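Local coordinates for metallocarboxypeptidase (Trypanosoma cruzi, PDB 3DWC) that removes amino acids from the C-terminal end of peptides as an M32-family metallocarboxypeptidase, probably with broad specificity except for proline, at the interface of chains A and B. Residues are numbered along the deposited sequence; one frame, centred on the assembly and turned at random. Chains: chain A/B, Metallocarboxypeptidase.

The interface of chains A and B. Residues chain A 25, 228, 231, 245-246, 248; chain B 34-35, 38, 42.
A:Asp246, which begins the strand 246-251, meets the chain B loop holding B:Met34, B:Pro35 and B:Gly38, while the helix 4-32 of chain A brings A:Leu25 toward B:Arg42 in helix 39-57. This patch of the two-fold symmetric A–B interface, whose twin has the chains exchanged, illustrates how a carboxylate paired with an arginine of its own subunit can serve as a packing surface for its neighbour. The carboxylate of A:Asp246 lies against the ring of B:Pro35, its CG 3.6 Å from the proline CD. With CG anti to its backbone N (chi1 -161°), A:Asp246 directs the carboxylate toward chain B, where A:Asp246 OD2 comes within 3.5 Å of the B:Met34 CG methylene. A:Arg248 grips both carboxylate oxygens side-on. A:Arg248 NE gives a nearly straight bond (176° at H) to A:Asp246 OD1 from above the carboxylate plane, and A:Arg248 NH2 reaches A:Asp246 OD2 at 3.0 Å, on the syn side but tilted out of that plane. A:Arg231 CD lies over the rim of one face of the A:Arg248 guanidinium. The B:Arg42 chain, bent at chi2 and chi3, presents its guanidinium between B:Met34 SD on one face and A:Leu25 CD2 on the other, both offset toward the rim. A:Leu25 CD2 lies 3.8 Å from B:Arg42 CZ. B:Arg42 NH2 stops 4.0 Å from A:Asp246 OD2, so any attraction would act without direct contact. Among the residues of this patch no direct polar bond joins the chains; a water bridges them, 2.8 Å from both A:Asp246 OD2 and the B:Gly38 carbonyl O.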
ATOM      1  N   LEU A  25      -2.640  -3.046  -5.334  1.00 31.21           N
ATOM      2  CA  LEU A  25      -2.070  -2.569  -4.050  1.00 31.01           C
ATOM      3  C   LEU A  25      -3.105  -1.755  -3.276  1.00 29.75           C
ATOM      4  O   LEU A  25      -3.344  -2.002  -2.123  1.00 30.93           O
ATOM      5  CB  LEU A  25      -0.809  -1.752  -4.252  1.00 31.85           C
ATOM      6  CG  LEU A  25      -0.195  -1.243  -2.960  1.00 29.97           C
ATOM      7  CD1 LEU A  25       0.359  -2.383  -2.189  1.00 30.85           C
ATOM      8  CD2 LEU A  25       0.886  -0.166  -3.292  1.00 31.80           C
ATOM      9  N   ASP A 228       9.818 -13.737   0.347  1.00 34.93           N
ATOM     10  CA  ASP A 228      10.481 -12.591  -0.318  1.00 34.99           C
ATOM     11  C   ASP A 228       9.574 -12.011  -1.440  1.00 34.02           C
ATOM     12  O   ASP A 228       9.828 -10.923  -1.948  1.00 34.14           O
ATOM     13  CB  ASP A 228      11.854 -13.022  -0.888  1.00 34.06           C
ATOM     14  CG  ASP A 228      12.904 -13.285   0.199  1.00 38.94           C
ATOM     15  OD1 ASP A 228      13.854 -14.058  -0.071  1.00 46.95           O
ATOM     16  OD2 ASP A 228      12.823 -12.705   1.290  1.00 42.83           O
ATOM     17  N   ARG A 231       3.172 -11.787   1.490  1.00 35.25           N
ATOM     18  CA  ARG A 231       2.961 -11.490   2.892  1.00 34.75           C
ATOM     19  C   ARG A 231       1.729 -12.261   3.408  1.00 34.85           C
ATOM     20  O   ARG A 231       0.860 -12.673   2.617  1.00 33.47           O
ATOM     21  CB  ARG A 231       2.687  -9.979   3.146  1.00 34.67           C
ATOM     22  CG  ARG A 231       3.710  -8.960   2.641  1.00 33.25           C
ATOM     23  CD  ARG A 231       3.209  -7.550   2.928  1.00 34.02           C
ATOM     24  NE  ARG A 231       2.877  -7.377   4.318  1.00 31.11           N
ATOM     25  CZ  ARG A 231       3.732  -7.138   5.297  1.00 35.01           C
ATOM     26  NH1 ARG A 231       5.031  -6.917   5.072  1.00 36.32           N
ATOM     27  NH2 ARG A 231       3.262  -7.043   6.517  1.00 34.90           N
ATOM     28  N   GLU A 245       4.166 -10.818  -8.275  1.00 36.12           N
ATOM     29  CA  GLU A 245       5.522 -10.626  -7.708  1.00 34.77           C
ATOM     30  C   GLU A 245       5.468 -10.360  -6.184  1.00 34.18           C
ATOM     31  O   GLU A 245       6.500 -10.263  -5.539  1.00 37.04           O
ATOM     32  CB  GLU A 245       6.202  -9.449  -8.389  1.00 33.32           C
ATOM     33  CG  GLU A 245       6.204  -9.462  -9.915  1.00 32.55           C
ATOM     34  CD  GLU A 245       4.978  -8.848 -10.599  1.00 34.97           C
ATOM     35  OE1 GLU A 245       5.058  -8.756 -11.840  1.00 35.73           O
ATOM     36  OE2 GLU A 245       3.933  -8.497  -9.963  1.00 33.34           O
ATOM     37  N   ASP A 246       4.269 -10.231  -5.640  1.00 34.50           N
ATOM     38  CA  ASP A 246       3.997  -9.660  -4.317  1.00 33.59           C
ATOM     39  C   ASP A 246       2.591 -10.073  -3.908  1.00 33.38           C
ATOM     40  O   ASP A 246       1.634  -9.234  -3.840  1.00 34.69           O
ATOM     41  CB  ASP A 246       4.153  -8.147  -4.371  1.00 33.80           C
ATOM     42  CG  ASP A 246       4.334  -7.510  -3.013  1.00 35.17           C
ATOM     43  OD1 ASP A 246       4.018  -8.165  -1.993  1.00 33.86           O
ATOM     44  OD2 ASP A 246       4.816  -6.331  -2.983  1.00 34.58           O
ATOM     45  N   ARG A 248      -0.181 -11.268  -1.445  1.00 33.36           N
ATOM     46  CA  ARG A 248      -0.460 -10.905  -0.106  1.00 34.07           C
ATOM     47  C   ARG A 248      -1.787 -11.551   0.316  1.00 35.70           C
ATOM     48  O   ARG A 248      -2.841 -11.279  -0.261  1.00 34.07           O
ATOM     49  CB  ARG A 248      -0.503  -9.372   0.009  1.00 34.31           C
ATOM     50  CG  ARG A 248       0.859  -8.702  -0.212  1.00 32.22           C
ATOM     51  CD  ARG A 248       0.836  -7.218   0.074  1.00 31.75           C
ATOM     52  NE  ARG A 248       2.061  -6.597  -0.368  1.00 35.53           N
ATOM     53  CZ  ARG A 248       2.431  -5.342  -0.138  1.00 31.45           C
ATOM     54  NH1 ARG A 248       1.700  -4.557   0.598  1.00 33.90           N
ATOM     55  NH2 ARG A 248       3.567  -4.903  -0.647  1.00 32.61           N
TER
ATOM     56  N   MET B  34       6.547  -3.772   1.588  1.00 28.93           N
ATOM     57  CA  MET B  34       6.851  -4.533   0.365  1.00 28.51           C
ATOM     58  C   MET B  34       7.994  -5.531   0.545  1.00 27.42           C
ATOM     59  O   MET B  34       9.070  -5.154   0.953  1.00 27.32           O
ATOM     60  CB  MET B  34       7.204  -3.580  -0.757  1.00 28.35           C
ATOM     61  CG  MET B  34       7.514  -4.255  -2.097  1.00 28.95           C
ATOM     62  SD  MET B  34       8.279  -3.077  -3.224  1.00 30.38           S
ATOM     63  CE  MET B  34      10.028  -3.248  -2.762  1.00 33.38           C
ATOM     64  N   PRO B  35       7.777  -6.799   0.243  1.00 27.28           N
ATOM     65  CA  PRO B  35       8.918  -7.684   0.272  1.00 27.89           C
ATOM     66  C   PRO B  35       9.875  -7.475  -0.891  1.00 28.99           C
ATOM     67  O   PRO B  35       9.452  -7.012  -1.939  1.00 28.92           O
ATOM     68  CB  PRO B  35       8.287  -9.067   0.115  1.00 28.05           C
ATOM     69  CG  PRO B  35       7.054  -8.868  -0.542  1.00 27.67           C
ATOM     70  CD  PRO B  35       6.545  -7.520  -0.119  1.00 27.07           C
ATOM     71  N   GLY B  38       9.265  -7.908  -4.869  1.00 26.29           N
ATOM     72  CA  GLY B  38       8.257  -7.051  -5.509  1.00 26.87           C
ATOM     73  C   GLY B  38       8.745  -5.720  -6.057  1.00 26.62           C
ATOM     74  O   GLY B  38       7.956  -4.926  -6.589  1.00 27.80           O
ATOM     75  N   ARG B  42       7.116  -2.951  -8.590  1.00 24.75           N
ATOM     76  CA  ARG B  42       6.696  -1.701  -7.995  1.00 25.41           C
ATOM     77  C   ARG B  42       7.330  -0.482  -8.685  1.00 25.28           C
ATOM     78  O   ARG B  42       6.655   0.522  -8.876  1.00 24.97           O
ATOM     79  CB  ARG B  42       6.980  -1.678  -6.473  1.00 24.66           C
ATOM     80  CG  ARG B  42       6.808  -0.413  -5.774  1.00 25.67           C
ATOM     81  CD  ARG B  42       5.351   0.052  -5.645  1.00 24.78           C
ATOM     82  NE  ARG B  42       4.514  -1.055  -5.171  1.00 22.05           N
ATOM     83  CZ  ARG B  42       4.461  -1.424  -3.893  1.00 23.07           C
ATOM     84  NH1 ARG B  42       5.107  -0.718  -2.981  1.00 21.96           N
ATOM     85  NH2 ARG B  42       3.739  -2.484  -3.527  1.00 23.17           N
TER
HETATM   86  O   HOH W   1       5.459  -5.276  -5.445  1.00 16.86           O